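Local coordinates for arylamine n-acetyltransferase (PDB 1W5R), which catalyses acetyl transfer from acetyl-coenzyme A to arylamines in the wild-type enzyme, most likely through a cysteine-based catalytic triad, at residues I31-N36 against Q151-P156; I39-L44 against S205-G210; W100-A103 against L108-Q111; G134-T139 against A170-E175. The protein carries 1 engineered substitution. All blocks are in the same frame, centred on the assembly; numbering follows the deposited sequence.

Interaction 1 of 4, residues I31-N36 against Q151-P156; sequences IVAAHN and QTRHEP
A33 and R153 mark the closest approach of the two backbones, their CA atoms 8.3 Å apart. Residues 31-36 are turns of helix 25-38, while 151-156 form the irregular link between strands 149-150 and 157-162. At this spacing the loop has to reach the helix with a long side chain. The loop has internal order of its own: T152 OG1 accepts from H154 N at 3.0 Å, which makes an ST turn around R153. The R153 chain bends at its third torsion (chi3 -56°), and its guanidinium comes to lie against the helix. The methyl of A33 sits over the centre of one guanidinium face, with A33 CB 3.4 Å from R153 NE. On the opposite face the H154 imidazole reaches in with its edge, set toward the rim. N36 lies at the guanidinium's own edge, the amide nearly coplanar with it. One water extends the contact, accepting from R153 NH2 at 2.7 Å and donating to A33 O at 3.1 Å. The remaining nitrogens are engaged as well: NE binds T139 O and NH1 forms a salt bridge with D218. Such a spread of partners would fix the group's rotation. In the arylamine N-acetyltransferase fold, this is a partly exposed arginine reaching from a loop of the central β domain onto buried A33 and N36 of the N-terminal helical part.

Interaction 2 of 4, residues I39-L44 against S205-G210; sequences IPFENL and SHFVTG
N43 ND2 spends its two hydrogens on two carbonyls of 205-210. The bond to G210 O is 2.8 Å long and fairly straight at 162°, and that to F207 O measures 2.9 Å. Both acceptors lie close to the amide plane of N43, yet they are used differently: the amide meets the G210 carbonyl near its plane, whereas it stands well above that of F207. The first torsion places CG between the backbone N and the carbonyl carbon (chi1 71°), which swings the amide across to the end of the short helix 206-209. On its other side OD1 accepts from T212 N, so the amide reads carbonyls and an N-H of one chain segment at once. N43 stands at the N-cap position of helix 44-47 without capping it; E42 OE1 takes L44 N instead, at 3.0 Å, while the other carboxylate oxygen pairs with R69. At the start of helix 206-209 the cap is conventional, S205 OG accepting from F207 N at 3.1 Å. Strand 41-42, only weakly bonded, forms one edge of the five-stranded antiparallel sheet and pairs with 212-216, into which helix 206-209 leads. Packing lies beyond the amide. F41 and F207 approach at about a right angle, F41 CZ 3.6 Å from F207 CE2, with ring planes inclined by 50° and centroids 5.5 Å apart. Both rings also touch Q73, the engineered glutamine that replaces the active-site cysteine, and F41 rests on Y72, T212 and A214.

Interaction 3 of 4, residues W100-A103 against L108-Q111; sequences WMRA and LPAQ
R102 leans toward P109 across the loop that joins strands 90-98 and 111-119, the two CA atoms being 9.2 Å apart. Its CB points at the opposite limb, and the first torsion (chi1 -87°) leaves CG beside the backbone N, anti to the carbonyl carbon. A bend at the second torsion (chi2 -146°) then carries the chain along the proline. CB and CG serve as the spacer that spans the gap, and contact begins at CD, which lies 4.1 Å from P109 CG. NE comes next, equally far from that same carbon at 4.1 Å. The guanidinium follows, with P109 CG over one face, 3.9 Å above the plane and displaced toward the rim. Arginine and proline ring thus run past each other in opposite directions. At the tip R102 NH1 comes no closer than 4.5 Å to L108 C, and the arginine also touches P107 of the intervening loop. The two limbs are secured separately by other bonds: P109 O accepts from R97 NH1, and W100 NE1 donates to Q177 OE1. With no hydrogen bond between the segments, the contact amounts to a single proline methylene, CG, lying against R102 CD and NE and one face of the guanidinium. Such a face is poorly hydrated, so a proline ring can cover it. No acidic group of the two segments takes part, and this surface contact is probably held by packing and not by charge.

Interaction 4 of 4, residues G134-T139 against A170-E175; sequences GGQTLT and AQVRGE
V172, which faces Q136 across this contact, has its backbone N bound to E175 O at 2.7 Å, and E175 N returns a bond to V172 O at 3.0 Å. The pair closes a type I' turn, with R173 and G174 at its corners in left-handed backbone conformations, and so makes the tight hairpin between strands 165-172 and 175-182. The opposing segment is a turn too: T137 N reaches back to G134 O at 3.0 Å in a type I turn, which presents Q136 to the strand. Its chain starts with CG anti to the backbone N (chi1 -162°) and then bends at chi2 (56°), bringing the amide group over the valine. Q136 CD lies 3.9 Å from V172 CG2, and the methyl of A170, two residues back on the same strand face, packs at the amide's other end. A170 and V172 both point toward Q136, while Q171 between them points away. The scaffold is the central antiparallel β domain of the acetyltransferase, with Q136 set in the loop after strand 127-129 and its side chain also resting on L179, E155 and R221. That loop is fixed by polar bonds: G135 O and T137 O both accept from R221 NH1, and Q136 O takes the hydroxyl of Y157. T137 OG1 binds D130 O and F133 N; D130 is probably the aspartate of the family's triad. At the tip of the hairpin R173 forms a salt bridge with D243 of the second subunit.

The loop 134-139 ties the set together. Interactions 1 and 4, centres 11 Å apart, meet through a backbone bond from Q171 N to P156 O (2.9 Å) and through the packing of N36 on T139. The same loop touches interaction 2, where F41 CD1 lies 3.5 Å from G134 CA, and interaction 3, where W100 CH2 lies 3.7 Å from Q136 CB. Interactions 1 and 2 adjoin in sequence yet sit on opposite sides of the chain's centre, about 21 Å between centres. Interaction 2 borders the engineered Q73 at the active site, whereas interaction 3 is a surface contact, its centre about 17 Å from the centre of the chain.

Interaction 1 of 4, residues I31-N36 against Q151-P156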
loop_
_atom_site.group_PDB
_atom_site.type_symbol
_atom_site.label_atom_id
_atom_site.label_comp_id
_atom_site.label_asym_id
_atom_site.label_seq_id
_atom_site.Cartn_x
_atom_site.Cartn_y
_atom_site.Cartn_z
ATOM N N ILE A 31 -6.480 12.235 25.463
ATOM C CA ILE A 31 -5.097 12.691 25.299
ATOM C C ILE A 31 -4.241 11.634 24.586
ATOM O O ILE A 31 -3.504 11.968 23.670
ATOM C CB ILE A 31 -4.474 13.107 26.643
ATOM C CG1 ILE A 31 -5.108 14.421 27.123
ATOM C CG2 ILE A 31 -2.947 13.260 26.521
ATOM C CD1 ILE A 31 -4.527 14.956 28.411
ATOM N N VAL A 32 -4.357 10.375 25.000
ATOM C CA VAL A 32 -3.591 9.291 24.342
ATOM C C VAL A 32 -3.924 9.258 22.838
ATOM O O VAL A 32 -3.028 9.205 21.997
ATOM C CB VAL A 32 -3.860 7.916 25.021
ATOM C CG1 VAL A 32 -3.319 6.740 24.176
ATOM C CG2 VAL A 32 -3.252 7.871 26.417
ATOM N N ALA A 33 -5.211 9.319 22.496
ATOM C CA ALA A 33 -5.616 9.272 21.097
ATOM C C ALA A 33 -5.094 10.473 20.299
ATOM O O ALA A 33 -4.647 10.337 19.162
ATOM C CB ALA A 33 -7.150 9.168 20.983
ATOM N N ALA A 34 -5.147 11.657 20.904
ATOM C CA ALA A 34 -4.691 12.861 20.225
ATOM C C ALA A 34 -3.171 12.854 20.047
ATOM O O ALA A 34 -2.652 13.204 18.980
ATOM C CB ALA A 34 -5.128 14.096 21.015
ATOM N N HIS A 35 -2.469 12.433 21.094
ATOM C CA HIS A 35 -1.015 12.291 21.029
ATOM C C HIS A 35 -0.618 11.282 19.931
ATOM O O HIS A 35 0.255 11.567 19.094
ATOM C CB HIS A 35 -0.486 11.890 22.405
ATOM C CG HIS A 35 1.009 11.905 22.528
ATOM N ND1 HIS A 35 1.663 12.718 23.433
ATOM C CD2 HIS A 35 1.974 11.192 21.894
ATOM C CE1 HIS A 35 2.965 12.506 23.348
ATOM N NE2 HIS A 35 3.181 11.586 22.421
ATOM N N ASN A 36 -1.306 10.140 19.905
ATOM C CA ASN A 36 -1.041 9.089 18.920
ATOM C C ASN A 36 -1.039 9.627 17.495
ATOM O O ASN A 36 -0.181 9.259 16.688
ATOM C CB ASN A 36 -2.139 8.013 18.975
ATOM C CG ASN A 36 -1.972 7.006 20.117
ATOM O OD1 ASN A 36 -0.879 6.784 20.681
ATOM N ND2 ASN A 36 -3.063 6.353 20.431
ATOM N N GLN A 151 -9.725 -4.600 25.459
ATOM C CA GLN A 151 -9.930 -3.899 24.199
ATOM C C GLN A 151 -9.317 -2.503 24.261
ATOM O O GLN A 151 -9.181 -1.904 25.349
ATOM C CB GLN A 151 -11.424 -3.822 23.843
ATOM C CG GLN A 151 -12.153 -5.199 23.750
ATOM C CD GLN A 151 -11.568 -6.147 22.686
ATOM O OE1 GLN A 151 -10.974 -5.713 21.686
ATOM N NE2 GLN A 151 -11.774 -7.449 22.883
ATOM N N THR A 152 -8.921 -2.012 23.090
ATOM C CA THR A 152 -8.386 -0.657 22.911
ATOM C C THR A 152 -9.067 -0.025 21.691
ATOM O O THR A 152 -9.992 -0.622 21.104
ATOM C CB THR A 152 -6.847 -0.682 22.678
ATOM O OG1 THR A 152 -6.555 -1.185 21.361
ATOM C CG2 THR A 152 -6.145 -1.543 23.742
ATOM N N ARG A 153 -8.600 1.160 21.287
ATOM C CA ARG A 153 -9.092 1.800 20.057
ATOM C C ARG A 153 -8.765 0.986 18.804
ATOM O O ARG A 153 -9.362 1.200 17.746
ATOM C CB ARG A 153 -8.545 3.226 19.882
ATOM C CG ARG A 153 -8.936 4.228 20.949
ATOM C CD ARG A 153 -8.605 5.651 20.520
ATOM N NE ARG A 153 -7.194 5.834 20.163
ATOM C CZ ARG A 153 -6.748 6.334 19.010
ATOM N NH1 ARG A 153 -7.574 6.729 18.044
ATOM N NH2 ARG A 153 -5.444 6.452 18.817
ATOM N N HIS A 154 -7.808 0.066 18.923
ATOM C CA HIS A 154 -7.369 -0.769 17.811
ATOM C C HIS A 154 -7.480 -2.234 18.229
ATOM O O HIS A 154 -8.605 -2.705 18.435
ATOM C CB HIS A 154 -5.964 -0.350 17.330
ATOM C CG HIS A 154 -5.903 1.078 16.882
ATOM N ND1 HIS A 154 -5.770 1.456 15.565
ATOM C CD2 HIS A 154 -6.029 2.226 17.591
ATOM C CE1 HIS A 154 -5.776 2.780 15.488
ATOM N NE2 HIS A 154 -5.931 3.268 16.706
ATOM N N GLU A 155 -6.357 -2.937 18.386
ATOM C CA GLU A 155 -6.364 -4.385 18.660
ATOM C C GLU A 155 -6.505 -4.643 20.152
ATOM O O GLU A 155 -6.211 -3.769 20.969
ATOM C CB GLU A 155 -5.052 -5.058 18.199
ATOM C CG GLU A 155 -4.593 -4.726 16.812
ATOM C CD GLU A 155 -3.669 -3.519 16.767
ATOM O OE1 GLU A 155 -3.729 -2.657 17.669
ATOM O OE2 GLU A 155 -2.910 -3.417 15.792
ATOM N N PRO A 156 -6.938 -5.858 20.520
ATOM C CA PRO A 156 -6.849 -6.252 21.922
ATOM C C PRO A 156 -5.396 -6.343 22.418
ATOM O O PRO A 156 -4.498 -6.753 21.666
ATOM C CB PRO A 156 -7.481 -7.646 21.947
ATOM C CG PRO A 156 -8.188 -7.803 20.653
ATOM C CD PRO A 156 -7.581 -6.885 19.667
HETATM O O HOH W 1 -4.953 8.314 16.880
#

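Interaction 2 of 4, residues I39-L44 against S205-G210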
loop_
_atom_site.group_PDB
_atom_site.type_symbol
_atom_site.label_atom_id
_atom_site.label_comp_id
_atom_site.label_asym_id
_atom_site.label_seq_id
_atom_site.Cartn_x
_atom_site.Cartn_y
_atom_site.Cartn_z
ATOM N N ILE A 39 1.858 13.438 17.229
ATOM C CA ILE A 39 3.309 13.494 17.440
ATOM C C ILE A 39 3.870 12.131 17.017
ATOM O O ILE A 39 3.585 11.119 17.654
ATOM C CB ILE A 39 3.697 13.831 18.915
ATOM C CG1 ILE A 39 2.964 15.092 19.411
ATOM C CG2 ILE A 39 5.213 14.011 19.046
ATOM C CD1 ILE A 39 3.285 15.459 20.880
ATOM N N PRO A 40 4.638 12.106 15.922
ATOM C CA PRO A 40 5.119 10.818 15.452
ATOM C C PRO A 40 6.279 10.256 16.276
ATOM O O PRO A 40 7.011 11.002 16.935
ATOM C CB PRO A 40 5.574 11.134 14.026
ATOM C CG PRO A 40 6.082 12.556 14.121
ATOM C CD PRO A 40 5.102 13.218 15.068
ATOM N N PHE A 41 6.423 8.936 16.240
ATOM C CA PHE A 41 7.659 8.295 16.666
ATOM C C PHE A 41 8.703 8.593 15.581
ATOM O O PHE A 41 8.436 8.460 14.384
ATOM C CB PHE A 41 7.451 6.782 16.795
ATOM C CG PHE A 41 8.626 6.052 17.354
ATOM C CD1 PHE A 41 8.620 5.628 18.684
ATOM C CD2 PHE A 41 9.740 5.766 16.552
ATOM C CE1 PHE A 41 9.714 4.929 19.219
ATOM C CE2 PHE A 41 10.846 5.075 17.075
ATOM C CZ PHE A 41 10.830 4.662 18.421
ATOM N N GLU A 42 9.887 9.028 15.994
ATOM C CA GLU A 42 11.018 9.119 15.055
ATOM C C GLU A 42 12.323 9.061 15.818
ATOM O O GLU A 42 12.398 9.445 16.993
ATOM C CB GLU A 42 10.989 10.395 14.212
ATOM C CG GLU A 42 10.839 11.657 15.062
ATOM C CD GLU A 42 11.922 12.680 14.837
ATOM O OE1 GLU A 42 13.114 12.303 14.881
ATOM O OE2 GLU A 42 11.579 13.864 14.675
ATOM N N ASN A 43 13.356 8.587 15.133
ATOM C CA ASN A 43 14.699 8.540 15.714
ATOM C C ASN A 43 15.714 9.276 14.839
ATOM O O ASN A 43 16.845 8.838 14.725
ATOM C CB ASN A 43 15.157 7.088 15.896
ATOM C CG ASN A 43 15.445 6.423 14.566
ATOM O OD1 ASN A 43 14.728 6.665 13.594
ATOM N ND2 ASN A 43 16.498 5.602 14.508
ATOM N N LEU A 44 15.312 10.374 14.213
ATOM C CA LEU A 44 16.258 11.090 13.350
ATOM C C LEU A 44 17.491 11.585 14.118
ATOM O O LEU A 44 18.593 11.589 13.564
ATOM C CB LEU A 44 15.586 12.251 12.634
ATOM C CG LEU A 44 14.647 11.794 11.513
ATOM C CD1 LEU A 44 13.576 12.856 11.283
ATOM C CD2 LEU A 44 15.407 11.461 10.224
ATOM N N SER A 205 22.616 -0.380 18.440
ATOM C CA SER A 205 21.222 -0.088 18.738
ATOM C C SER A 205 20.386 -0.018 17.466
ATOM O O SER A 205 20.780 0.612 16.485
ATOM C CB SER A 205 21.097 1.224 19.515
ATOM O OG SER A 205 19.742 1.654 19.573
ATOM N N HIS A 206 19.212 -0.646 17.527
ATOM C CA HIS A 206 18.209 -0.578 16.451
ATOM C C HIS A 206 17.928 0.869 16.042
ATOM O O HIS A 206 17.630 1.159 14.872
ATOM C CB HIS A 206 16.912 -1.247 16.921
ATOM C CG HIS A 206 15.903 -1.467 15.832
ATOM N ND1 HIS A 206 14.694 -0.799 15.774
ATOM C CD2 HIS A 206 15.928 -2.293 14.759
ATOM C CE1 HIS A 206 14.017 -1.214 14.716
ATOM N NE2 HIS A 206 14.745 -2.117 14.084
ATOM N N PHE A 207 18.020 1.783 17.010
ATOM C CA PHE A 207 17.703 3.195 16.754
ATOM C C PHE A 207 18.910 4.051 16.384
ATOM O O PHE A 207 18.776 5.258 16.204
ATOM C CB PHE A 207 16.870 3.781 17.901
ATOM C CG PHE A 207 15.573 3.081 18.071
ATOM C CD1 PHE A 207 15.348 2.251 19.168
ATOM C CD2 PHE A 207 14.594 3.172 17.077
ATOM C CE1 PHE A 207 14.144 1.545 19.297
ATOM C CE2 PHE A 207 13.372 2.477 17.202
ATOM C CZ PHE A 207 13.159 1.659 18.309
ATOM N N VAL A 208 20.071 3.396 16.243
ATOM C CA VAL A 208 21.291 4.024 15.716
ATOM C C VAL A 208 21.584 3.503 14.297
ATOM O O VAL A 208 22.073 4.249 13.457
ATOM C CB VAL A 208 22.505 3.823 16.661
ATOM C CG1 VAL A 208 23.826 4.301 16.024
ATOM C CG2 VAL A 208 22.291 4.574 17.976
ATOM N N THR A 209 21.225 2.250 14.026
ATOM C CA THR A 209 21.610 1.610 12.757
ATOM C C THR A 209 20.621 1.784 11.607
ATOM O O THR A 209 20.882 1.349 10.479
ATOM C CB THR A 209 21.865 0.097 12.938
ATOM O OG1 THR A 209 20.679 -0.534 13.419
ATOM C CG2 THR A 209 23.019 -0.162 13.915
ATOM N N GLY A 210 19.471 2.369 11.894
ATOM C CA GLY A 210 18.488 2.604 10.856
ATOM C C GLY A 210 17.496 3.661 11.275
ATOM O O GLY A 210 17.664 4.294 12.326
#

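Interaction 3 of 4, residues W100-A103 against L108-Q111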
loop_
_atom_site.group_PDB
_atom_site.type_symbol
_atom_site.label_atom_id
_atom_site.label_comp_id
_atom_site.label_asym_id
_atom_site.label_seq_id
_atom_site.Cartn_x
_atom_site.Cartn_y
_atom_site.Cartn_z
ATOM N N TRP A 100 9.986 -7.945 21.576
ATOM C CA TRP A 100 9.252 -8.089 20.324
ATOM C C TRP A 100 10.025 -8.901 19.281
ATOM O O TRP A 100 11.151 -8.559 18.922
ATOM C CB TRP A 100 8.834 -6.725 19.783
ATOM C CG TRP A 100 7.645 -6.837 18.875
ATOM C CD1 TRP A 100 6.793 -7.902 18.774
ATOM C CD2 TRP A 100 7.156 -5.846 17.972
ATOM N NE1 TRP A 100 5.813 -7.640 17.853
ATOM C CE2 TRP A 100 6.012 -6.385 17.342
ATOM C CE3 TRP A 100 7.575 -4.553 17.625
ATOM C CZ2 TRP A 100 5.284 -5.682 16.381
ATOM C CZ3 TRP A 100 6.847 -3.850 16.669
ATOM C CH2 TRP A 100 5.715 -4.417 16.060
ATOM N N MET A 101 9.402 -9.991 18.828
ATOM C CA MET A 101 9.956 -10.888 17.798
ATOM C C MET A 101 11.269 -11.569 18.193
ATOM O O MET A 101 11.967 -12.121 17.337
ATOM C CB MET A 101 10.110 -10.160 16.455
ATOM C CG MET A 101 8.801 -9.671 15.852
ATOM S SD MET A 101 7.618 -11.011 15.590
ATOM C CE MET A 101 8.391 -11.907 14.241
ATOM N N ARG A 102 11.598 -11.535 19.481
ATOM C CA ARG A 102 12.789 -12.206 19.980
ATOM C C ARG A 102 12.521 -13.687 20.164
ATOM O O ARG A 102 11.426 -14.079 20.587
ATOM C CB ARG A 102 13.251 -11.602 21.309
ATOM C CG ARG A 102 14.182 -10.417 21.179
ATOM C CD ARG A 102 15.196 -10.418 22.326
ATOM N NE ARG A 102 16.298 -9.486 22.093
ATOM C CZ ARG A 102 17.535 -9.647 22.549
ATOM N NH1 ARG A 102 17.860 -10.720 23.256
ATOM N NH2 ARG A 102 18.459 -8.733 22.286
ATOM N N ALA A 103 13.529 -14.501 19.864
ATOM C CA ALA A 103 13.451 -15.940 20.078
ATOM C C ALA A 103 13.209 -16.273 21.550
ATOM O O ALA A 103 13.591 -15.514 22.449
ATOM C CB ALA A 103 14.714 -16.622 19.573
ATOM N N LEU A 108 18.662 -12.046 27.658
ATOM C CA LEU A 108 17.861 -10.987 28.270
ATOM C C LEU A 108 18.163 -9.635 27.598
ATOM O O LEU A 108 19.322 -9.229 27.502
ATOM C CB LEU A 108 18.155 -10.907 29.767
ATOM C CG LEU A 108 17.285 -9.977 30.600
ATOM C CD1 LEU A 108 15.915 -10.577 30.858
ATOM C CD2 LEU A 108 17.978 -9.650 31.915
ATOM N N PRO A 109 17.120 -8.931 27.121
ATOM C CA PRO A 109 17.396 -7.620 26.516
ATOM C C PRO A 109 17.722 -6.546 27.557
ATOM O O PRO A 109 17.330 -6.662 28.717
ATOM C CB PRO A 109 16.078 -7.250 25.809
ATOM C CG PRO A 109 15.212 -8.483 25.901
ATOM C CD PRO A 109 15.686 -9.269 27.074
ATOM N N ALA A 110 18.426 -5.500 27.129
ATOM C CA ALA A 110 18.622 -4.308 27.949
ATOM C C ALA A 110 17.302 -3.619 28.271
ATOM O O ALA A 110 16.300 -3.816 27.560
ATOM C CB ALA A 110 19.554 -3.328 27.231
ATOM N N GLN A 111 17.306 -2.816 29.336
ATOM C CA GLN A 111 16.182 -1.944 29.626
ATOM C C GLN A 111 16.284 -0.772 28.653
ATOM O O GLN A 111 17.150 0.099 28.792
ATOM C CB GLN A 111 16.213 -1.446 31.072
ATOM C CG GLN A 111 15.981 -2.534 32.109
ATOM C CD GLN A 111 16.100 -1.975 33.501
ATOM O OE1 GLN A 111 15.393 -1.023 33.862
ATOM N NE2 GLN A 111 16.999 -2.548 34.295
#

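Interaction 4 of 4, residues G134-T139 against A170-E175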
loop_
_atom_site.group_PDB
_atom_site.type_symbol
_atom_site.label_atom_id
_atom_site.label_comp_id
_atom_site.label_asym_id
_atom_site.label_seq_id
_atom_site.Cartn_x
_atom_site.Cartn_y
_atom_site.Cartn_z
ATOM N N GLY A 134 6.051 3.211 19.283
ATOM C CA GLY A 134 6.130 3.325 17.817
ATOM C C GLY A 134 4.855 2.850 17.136
ATOM O O GLY A 134 3.748 3.065 17.644
ATOM N N GLY A 135 4.999 2.179 15.996
ATOM C CA GLY A 135 3.830 1.756 15.220
ATOM C C GLY A 135 2.828 0.867 15.954
ATOM O O GLY A 135 1.631 0.939 15.665
ATOM N N GLN A 136 3.318 0.034 16.882
ATOM C CA GLN A 136 2.464 -0.879 17.641
ATOM C C GLN A 136 2.172 -0.371 19.060
ATOM O O GLN A 136 1.779 -1.146 19.931
ATOM C CB GLN A 136 3.075 -2.294 17.666
ATOM C CG GLN A 136 2.099 -3.420 18.043
ATOM C CD GLN A 136 0.870 -3.480 17.146
ATOM O OE1 GLN A 136 -0.280 -3.291 17.609
ATOM N NE2 GLN A 136 1.093 -3.723 15.878
ATOM N N THR A 137 2.349 0.928 19.283
ATOM C CA THR A 137 2.121 1.479 20.627
ATOM C C THR A 137 0.651 1.390 21.032
ATOM O O THR A 137 -0.254 1.429 20.170
ATOM C CB THR A 137 2.590 2.941 20.725
ATOM O OG1 THR A 137 2.912 3.245 22.093
ATOM C CG2 THR A 137 1.549 3.921 20.172
ATOM N N LEU A 138 0.414 1.279 22.336
ATOM C CA LEU A 138 -0.955 1.336 22.867
ATOM C C LEU A 138 -1.669 2.614 22.459
ATOM O O LEU A 138 -1.101 3.699 22.536
ATOM C CB LEU A 138 -0.952 1.265 24.386
ATOM C CG LEU A 138 -0.971 -0.117 25.041
ATOM C CD1 LEU A 138 -0.698 -0.013 26.529
ATOM C CD2 LEU A 138 -2.312 -0.809 24.821
ATOM N N THR A 139 -2.925 2.462 22.024
ATOM C CA THR A 139 -3.723 3.594 21.571
ATOM C C THR A 139 -4.852 3.937 22.538
ATOM O O THR A 139 -5.674 4.827 22.264
ATOM C CB THR A 139 -4.288 3.334 20.169
ATOM O OG1 THR A 139 -5.157 2.191 20.204
ATOM C CG2 THR A 139 -3.126 3.120 19.159
ATOM N N ALA A 170 0.202 -7.809 22.325
ATOM C CA ALA A 170 -0.827 -7.297 21.421
ATOM C C ALA A 170 -1.280 -8.408 20.493
ATOM O O ALA A 170 -0.474 -9.246 20.062
ATOM C CB ALA A 170 -0.297 -6.148 20.598
ATOM N N GLN A 171 -2.575 -8.419 20.185
ATOM C CA GLN A 171 -3.102 -9.365 19.221
ATOM C C GLN A 171 -2.936 -8.733 17.859
ATOM O O GLN A 171 -3.734 -7.883 17.440
ATOM C CB GLN A 171 -4.571 -9.690 19.510
ATOM C CG GLN A 171 -5.089 -10.860 18.690
ATOM C CD GLN A 171 -6.562 -11.060 18.909
ATOM O OE1 GLN A 171 -6.987 -11.468 19.989
ATOM N NE2 GLN A 171 -7.347 -10.752 17.895
ATOM N N VAL A 172 -1.858 -9.119 17.186
ATOM C CA VAL A 172 -1.515 -8.516 15.911
ATOM C C VAL A 172 -1.946 -9.456 14.791
ATOM O O VAL A 172 -1.395 -10.550 14.622
ATOM C CB VAL A 172 -0.000 -8.223 15.811
ATOM C CG1 VAL A 172 0.336 -7.579 14.463
ATOM C CG2 VAL A 172 0.477 -7.347 16.977
ATOM N N ARG A 173 -2.956 -9.022 14.044
ATOM C CA ARG A 173 -3.510 -9.792 12.928
ATOM C C ARG A 173 -3.819 -11.248 13.311
ATOM O O ARG A 173 -3.421 -12.201 12.625
ATOM C CB ARG A 173 -2.603 -9.692 11.694
ATOM C CG ARG A 173 -2.059 -8.289 11.471
ATOM C CD ARG A 173 -1.393 -8.140 10.137
ATOM N NE ARG A 173 -2.337 -7.594 9.172
ATOM C CZ ARG A 173 -2.983 -8.305 8.255
ATOM N NH1 ARG A 173 -2.780 -9.614 8.140
ATOM N NH2 ARG A 173 -3.816 -7.683 7.430
ATOM N N GLY A 174 -4.521 -11.403 14.431
ATOM C CA GLY A 174 -4.961 -12.716 14.910
ATOM C C GLY A 174 -3.952 -13.505 15.715
ATOM O O GLY A 174 -4.274 -14.587 16.228
ATOM N N GLU A 175 -2.739 -12.964 15.842
ATOM C CA GLU A 175 -1.652 -13.637 16.548
ATOM C C GLU A 175 -1.167 -12.781 17.703
ATOM O O GLU A 175 -0.787 -11.622 17.513
ATOM C CB GLU A 175 -0.459 -13.890 15.603
ATOM C CG GLU A 175 -0.258 -15.337 15.143
ATOM C CD GLU A 175 1.140 -15.585 14.569
ATOM O OE1 GLU A 175 2.139 -15.415 15.306
ATOM O OE2 GLU A 175 1.234 -15.964 13.382
#